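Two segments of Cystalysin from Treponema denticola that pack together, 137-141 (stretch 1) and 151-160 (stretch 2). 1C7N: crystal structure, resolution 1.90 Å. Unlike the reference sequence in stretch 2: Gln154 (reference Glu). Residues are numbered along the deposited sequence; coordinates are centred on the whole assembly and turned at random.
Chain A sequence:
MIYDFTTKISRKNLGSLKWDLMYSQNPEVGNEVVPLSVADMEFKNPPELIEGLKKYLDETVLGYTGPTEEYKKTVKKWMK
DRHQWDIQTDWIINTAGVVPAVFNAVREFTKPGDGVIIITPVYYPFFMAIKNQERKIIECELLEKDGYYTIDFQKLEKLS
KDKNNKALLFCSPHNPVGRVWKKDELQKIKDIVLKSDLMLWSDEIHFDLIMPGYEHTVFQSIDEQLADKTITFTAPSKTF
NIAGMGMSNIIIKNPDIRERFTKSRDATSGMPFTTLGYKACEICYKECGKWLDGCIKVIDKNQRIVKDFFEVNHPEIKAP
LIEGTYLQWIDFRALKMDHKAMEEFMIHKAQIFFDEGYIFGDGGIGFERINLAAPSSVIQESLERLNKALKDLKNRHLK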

# COMPACT_ATOMS: atom_id res chain seq x y z
N ILE A 137 4.75 21.27 15.33
CA ILE A 137 5.82 21.46 14.36
C ILE A 137 6.84 22.45 14.91
O ILE A 137 6.51 23.61 15.14
CB ILE A 137 5.28 22.01 13.02
CG1 ILE A 137 4.27 21.03 12.42
CG2 ILE A 137 6.43 22.26 12.06
CD1 ILE A 137 3.60 21.52 11.16
N ILE A 138 8.06 21.98 15.15
CA ILE A 138 9.12 22.84 15.67
C ILE A 138 10.08 23.15 14.53
O ILE A 138 10.85 22.29 14.10
CB ILE A 138 9.89 22.15 16.83
CG1 ILE A 138 8.90 21.62 17.87
CG2 ILE A 138 10.83 23.15 17.49
CD1 ILE A 138 8.00 22.68 18.47
N GLU A 139 10.04 24.38 14.05
CA GLU A 139 10.87 24.80 12.93
C GLU A 139 12.26 25.33 13.26
O GLU A 139 12.42 26.21 14.11
CB GLU A 139 10.13 25.84 12.10
CG GLU A 139 8.83 25.35 11.52
CD GLU A 139 8.06 26.46 10.83
OE1 GLU A 139 8.60 27.07 9.89
OE2 GLU A 139 6.91 26.72 11.24
N CYS A 140 13.26 24.80 12.57
CA CYS A 140 14.63 25.23 12.73
C CYS A 140 15.04 25.70 11.33
O CYS A 140 15.74 25.00 10.60
CB CYS A 140 15.51 24.07 13.19
SG CYS A 140 17.17 24.58 13.72
N GLU A 141 14.57 26.89 10.98
CA GLU A 141 14.81 27.49 9.67
C GLU A 141 16.26 27.47 9.19
O GLU A 141 17.20 27.73 9.96
CB GLU A 141 14.29 28.93 9.67
CG GLU A 141 14.35 29.61 8.30
CD GLU A 141 13.23 29.17 7.37
OE1 GLU A 141 13.30 29.50 6.17
OE2 GLU A 141 12.29 28.49 7.83
N ILE A 151 22.78 24.90 8.08
CA ILE A 151 22.07 24.62 9.33
C ILE A 151 22.32 25.66 10.43
O ILE A 151 23.45 26.12 10.61
CB ILE A 151 22.49 23.24 9.90
CG1 ILE A 151 22.23 22.15 8.85
CG2 ILE A 151 21.75 22.96 11.18
CD1 ILE A 151 20.78 21.96 8.50
N ASP A 152 21.27 26.03 11.15
CA ASP A 152 21.41 26.98 12.26
C ASP A 152 21.67 26.11 13.48
O ASP A 152 20.74 25.76 14.21
CB ASP A 152 20.12 27.78 12.46
CG ASP A 152 20.27 28.86 13.53
OD1 ASP A 152 21.15 28.71 14.40
OD2 ASP A 152 19.49 29.84 13.50
N PHE A 153 22.93 25.77 13.71
CA PHE A 153 23.28 24.90 14.84
C PHE A 153 22.96 25.44 16.23
O PHE A 153 22.52 24.68 17.10
CB PHE A 153 24.75 24.51 14.74
CG PHE A 153 25.09 23.75 13.49
CD1 PHE A 153 25.77 24.38 12.44
CD2 PHE A 153 24.72 22.42 13.34
CE1 PHE A 153 26.07 23.68 11.27
CE2 PHE A 153 25.02 21.71 12.18
CZ PHE A 153 25.69 22.35 11.13
N GLN A 154 23.17 26.73 16.45
CA GLN A 154 22.88 27.32 17.75
C GLN A 154 21.40 27.11 18.08
O GLN A 154 21.06 26.66 19.18
CB GLN A 154 23.19 28.81 17.76
CG GLN A 154 24.62 29.16 17.38
CD GLN A 154 24.93 30.63 17.60
OE1 GLN A 154 24.19 31.51 17.15
NE2 GLN A 154 26.04 30.91 18.29
N LYS A 155 20.53 27.45 17.14
CA LYS A 155 19.10 27.29 17.34
C LYS A 155 18.72 25.82 17.47
O LYS A 155 17.89 25.46 18.30
CB LYS A 155 18.32 27.91 16.17
CG LYS A 155 16.81 27.71 16.27
CD LYS A 155 16.07 28.29 15.07
CE LYS A 155 16.10 29.82 15.07
NZ LYS A 155 15.21 30.37 14.00
N LEU A 156 19.34 24.97 16.66
CA LEU A 156 19.05 23.54 16.71
C LEU A 156 19.41 22.94 18.06
O LEU A 156 18.65 22.14 18.61
CB LEU A 156 19.78 22.79 15.59
CG LEU A 156 19.56 21.27 15.54
CD1 LEU A 156 18.08 20.97 15.38
CD2 LEU A 156 20.36 20.68 14.38
N GLU A 157 20.56 23.32 18.61
CA GLU A 157 20.97 22.79 19.90
C GLU A 157 19.99 23.27 20.97
O GLU A 157 19.67 22.53 21.90
CB GLU A 157 22.39 23.24 20.27
CG GLU A 157 22.95 22.46 21.46
CD GLU A 157 24.35 22.90 21.87
OE1 GLU A 157 25.23 22.96 20.99
OE2 GLU A 157 24.56 23.18 23.07
N LYS A 158 19.53 24.51 20.83
CA LYS A 158 18.58 25.07 21.77
C LYS A 158 17.30 24.25 21.77
O LYS A 158 16.80 23.86 22.83
CB LYS A 158 18.26 26.52 21.40
CG LYS A 158 17.26 27.18 22.33
CD LYS A 158 17.03 28.62 21.93
CE LYS A 158 15.98 29.28 22.81
NZ LYS A 158 15.73 30.69 22.39
N LEU A 159 16.78 23.97 20.58
CA LEU A 159 15.54 23.20 20.45
C LEU A 159 15.67 21.77 20.98
O LEU A 159 14.72 21.23 21.53
CB LEU A 159 15.09 23.16 18.99
CG LEU A 159 14.73 24.50 18.34
CD1 LEU A 159 14.50 24.30 16.86
CD2 LEU A 159 13.48 25.07 19.01
N SER A 160 16.84 21.17 20.81
CA SER A 160 17.06 19.80 21.26
C SER A 160 17.01 19.70 22.78
O SER A 160 16.75 18.63 23.33
CB SER A 160 18.42 19.28 20.77
OG SER A 160 19.48 19.95 21.43
O HOH W 1 13.29 28.63 13.08
O HOH W 2 17.16 29.73 11.72
O HOH W 3 18.56 25.38 10.25

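Stretch 1 is the end of a strand, residues 137-139, followed by the loop residues Cys140 and Glu141. Stretch 2 enters through two loop residues and turns into a helix at Phe153. The strand and helix run roughly antiparallel, with 149° between their N-to-C directions. Their axes come within 10.3 Å of each other. The backbones are nearer where the strand has ended: the CA atoms of Cys140 and Leu156 are 6.2 Å apart, against 8.0 Å for the CA atoms of Ile138 and Leu159.

The start of the helix is held by bonds within stretch 2. Asp152 sits at the N-cap position, and its OD1 accepts a hydrogen bond from Lys155 N at 3.1 Å. This gives a partner to an amide that has no earlier helical carbonyl to bond. The regular helical pattern starts with Leu156 N donating to Asp152 O at 2.9 Å.

No direct hydrogen bond joins the two stretches. Their direct contact is mostly apolar and modest, burying 304 Å² counted over both sides. Ile138 and Leu159 both direct their CA-to-CB bonds toward the opposite stretch. Their methyl groups meet, with Ile138 CG2 3.6 Å from Leu159 CD2. The other methyl of Leu159 reaches further along stretch 1. Leu159 CD1 lies 3.8 Å from Cys140 CB and 3.9 Å from Glu139 O, so one leucine covers parts of three successive residues.

Cys140 has the most area covered by the other stretch, 86 Å². Its chi1 is t, and the sulfur lies against the first turn of the helix. Cys140 SG is 3.7 Å from Leu156 CB and 3.7 Å from Leu156 N. Cys140 SG is also 3.8 Å from Asp152 O. That amide and carbonyl are already bonded to each other, so the sulfur packs beside a completed helical bond. The thiol is large and weakly polar, which suits it to this buried position. Glu139 differs: its CA-to-CB bond points away, and its backbone carbonyl makes the contacts.

Near the start of the helix, water links the polar groups. Lys155 directs its CA-to-CB bond toward stretch 1, and its aliphatic part passes the sulfur, with Lys155 CG 4.1 Å from Cys140 SG. Its ammonium group then donates to two waters. Water 1 accepts from Lys155 NZ at 2.7 Å and from Glu141 N at 3.0 Å, and donates to Glu139 O at 2.8 Å. Water 2 accepts from Lys155 NZ at 3.1 Å. Water 2 donates to Glu141 O at 2.7 Å and to Asp152 OD2 at 2.9 Å. Asp152 therefore caps the helix with one carboxylate oxygen and holds a bridging water with the other. Water 3 donates to Glu141 O at 2.7 Å and accepts from Asp152 N at 2.9 Å. The waters thus supply the polar links that the stretches do not make directly.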